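Local coordinates for putative type VI secretion protein (Escherichia coli, PDB 6SK0), which forms the trimeric spike at the tip of the type VI secretion system and carries and inhibits a phospholipase effector, at the interface of chains A and B. Numbering follows the deposited sequence. Chains: chain A/B, Putative type VI secretion protein.

The interface of chains A and B. Residues chain A 688, 691-693; chain B 696-698, 700-702.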
ATOM      1  N   ALA A 688     -13.379   3.759  17.938  1.00 37.37           N
ATOM      2  CA  ALA A 688     -13.114   5.186  17.924  1.00 37.37           C
ATOM      3  C   ALA A 688     -12.804   5.591  19.356  1.00 37.37           C
ATOM      4  O   ALA A 688     -13.690   5.571  20.215  1.00 37.37           O
ATOM      5  CB  ALA A 688     -14.291   5.971  17.361  1.00 37.37           C
ATOM      6  N   GLY A 691     -14.844  10.574  19.000  1.00 39.95           N
ATOM      7  CA  GLY A 691     -15.659  10.761  17.825  1.00 39.95           C
ATOM      8  C   GLY A 691     -16.727   9.693  17.676  1.00 39.95           C
ATOM      9  O   GLY A 691     -16.624   8.583  18.185  1.00 39.95           O
ATOM     10  N   ARG A 692     -17.760  10.053  16.934  1.00 41.51           N
ATOM     11  CA  ARG A 692     -18.921   9.198  16.759  1.00 41.51           C
ATOM     12  C   ARG A 692     -18.594   7.991  15.883  1.00 41.51           C
ATOM     13  O   ARG A 692     -17.875   8.100  14.890  1.00 41.51           O
ATOM     14  CB  ARG A 692     -20.045  10.020  16.141  1.00 41.51           C
ATOM     15  CG  ARG A 692     -21.357   9.320  15.957  1.00 41.51           C
ATOM     16  CD  ARG A 692     -22.425  10.335  15.582  1.00 41.51           C
ATOM     17  NE  ARG A 692     -23.575   9.719  14.935  1.00 41.51           N
ATOM     18  CZ  ARG A 692     -23.766   9.691  13.622  1.00 41.51           C
ATOM     19  NH1 ARG A 692     -22.879  10.243  12.808  1.00 41.51           N
ATOM     20  NH2 ARG A 692     -24.847   9.110  13.122  1.00 41.51           N
ATOM     21  N   VAL A 693     -19.112   6.832  16.265  1.00 37.64           N
ATOM     22  CA  VAL A 693     -19.095   5.649  15.415  1.00 37.64           C
ATOM     23  C   VAL A 693     -20.431   5.578  14.699  1.00 37.64           C
ATOM     24  O   VAL A 693     -21.488   5.537  15.336  1.00 37.64           O
ATOM     25  CB  VAL A 693     -18.828   4.368  16.215  1.00 37.64           C
ATOM     26  CG1 VAL A 693     -19.037   3.150  15.338  1.00 37.64           C
ATOM     27  CG2 VAL A 693     -17.437   4.379  16.778  1.00 37.64           C
TER
ATOM     28  N   GLN B 696     -16.666  -0.076  19.407  1.00 38.83           N
ATOM     29  CA  GLN B 696     -16.757   0.877  20.501  1.00 38.83           C
ATOM     30  C   GLN B 696     -16.630   2.303  20.006  1.00 38.83           C
ATOM     31  O   GLN B 696     -15.685   2.635  19.287  1.00 38.83           O
ATOM     32  CB  GLN B 696     -15.677   0.645  21.543  1.00 38.83           C
ATOM     33  CG  GLN B 696     -15.714  -0.672  22.213  1.00 38.83           C
ATOM     34  CD  GLN B 696     -14.818  -0.696  23.417  1.00 38.83           C
ATOM     35  OE1 GLN B 696     -14.850   0.208  24.243  1.00 38.83           O
ATOM     36  NE2 GLN B 696     -13.996  -1.723  23.518  1.00 38.83           N
ATOM     37  N   ALA B 697     -17.573   3.141  20.416  1.00 39.53           N
ATOM     38  CA  ALA B 697     -17.354   4.580  20.511  1.00 39.53           C
ATOM     39  C   ALA B 697     -16.928   4.829  21.950  1.00 39.53           C
ATOM     40  O   ALA B 697     -17.751   5.040  22.840  1.00 39.53           O
ATOM     41  CB  ALA B 697     -18.604   5.357  20.130  1.00 39.53           C
ATOM     42  N   GLN B 698     -15.619   4.784  22.181  1.00 41.31           N
ATOM     43  CA  GLN B 698     -15.090   4.772  23.537  1.00 41.31           C
ATOM     44  C   GLN B 698     -15.375   6.052  24.307  1.00 41.31           C
ATOM     45  O   GLN B 698     -15.386   6.023  25.538  1.00 41.31           O
ATOM     46  CB  GLN B 698     -13.591   4.501  23.507  1.00 41.31           C
ATOM     47  CG  GLN B 698     -13.266   3.106  23.044  1.00 41.31           C
ATOM     48  CD  GLN B 698     -11.786   2.841  22.954  1.00 41.31           C
ATOM     49  OE1 GLN B 698     -10.983   3.764  22.903  1.00 41.31           O
ATOM     50  NE2 GLN B 698     -11.418   1.575  22.928  1.00 41.31           N
ATOM     51  N   ASP B 700     -17.884   8.563  22.877  1.00 41.38           N
ATOM     52  CA  ASP B 700     -18.822   9.308  22.049  1.00 41.38           C
ATOM     53  C   ASP B 700     -20.052   8.446  21.780  1.00 41.38           C
ATOM     54  O   ASP B 700     -20.242   7.392  22.391  1.00 41.38           O
ATOM     55  CB  ASP B 700     -18.142   9.755  20.753  1.00 41.38           C
ATOM     56  CG  ASP B 700     -18.758  10.999  20.167  1.00 41.38           C
ATOM     57  OD1 ASP B 700     -19.928  10.952  19.743  1.00 41.38           O
ATOM     58  OD2 ASP B 700     -18.067  12.032  20.123  1.00 41.38           O
ATOM     59  N   ASP B 701     -20.889   8.910  20.862  1.00 40.89           N
ATOM     60  CA  ASP B 701     -22.072   8.189  20.430  1.00 40.89           C
ATOM     61  C   ASP B 701     -21.720   7.093  19.435  1.00 40.89           C
ATOM     62  O   ASP B 701     -20.793   7.219  18.634  1.00 40.89           O
ATOM     63  CB  ASP B 701     -23.070   9.134  19.764  1.00 40.89           C
ATOM     64  CG  ASP B 701     -23.758  10.049  20.737  1.00 40.89           C
ATOM     65  OD1 ASP B 701     -23.829   9.721  21.932  1.00 40.89           O
ATOM     66  OD2 ASP B 701     -24.248  11.108  20.299  1.00 40.89           O
ATOM     67  N   LEU B 702     -22.494   6.023  19.475  1.00 37.31           N
ATOM     68  CA  LEU B 702     -22.506   5.029  18.419  1.00 37.31           C
ATOM     69  C   LEU B 702     -23.886   5.021  17.790  1.00 37.31           C
ATOM     70  O   LEU B 702     -24.897   4.955  18.495  1.00 37.31           O
ATOM     71  CB  LEU B 702     -22.144   3.641  18.935  1.00 37.31           C
ATOM     72  CG  LEU B 702     -22.016   2.582  17.841  1.00 37.31           C
ATOM     73  CD1 LEU B 702     -20.879   1.629  18.150  1.00 37.31           C
ATOM     74  CD2 LEU B 702     -23.323   1.833  17.644  1.00 37.31           C
TER
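Parallel strand pairing between chains joins A:Ala688 to B:Ala697 and A:Val693 to B:Leu702, at the turns of the intertwined trimeric beta-helix of the VgrG spike. A:Ala688 ends strand 684-688 and uses both of its backbone polar atoms. Its N donates to the carbonyl O of B:Gln696 at 2.9 Å, nearly straight at 172°. Its O accepts from the backbone N of B:Gln698, also at 2.9 Å. Past the loop, at the start of strand 693-697, A:Val693 N donates to B:Asp701 O at 2.9 Å. These bonds across the contact all run between backbone atoms.

A:Val693 packs its two methyls against B:Leu702 and B:Ala697. CG1 lies anti to the backbone N (chi1 171°) and meets CD1 of B:Leu702 at 3.7 Å, the two side chains crossing at a slant. CG2 turns towards B:Ala697 and touches its CB at 3.7 Å.

At the loop, the side chain of B:Asp700 lies against the A:Gly691-A:Arg692 peptide, with CG 3.5 Å from A:Arg692 N. A short intrachain bond from B:Asp701 N to OD1 of B:Asp700, on the anti side and 18° out of the carboxylate plane, helps to fix this group. A:Arg692 runs extended away from the contact and makes no salt bridge with either aspartate. Its touch is through the aliphatic stem: CG lies 3.4 Å from the carbonyl O of B:Asp701.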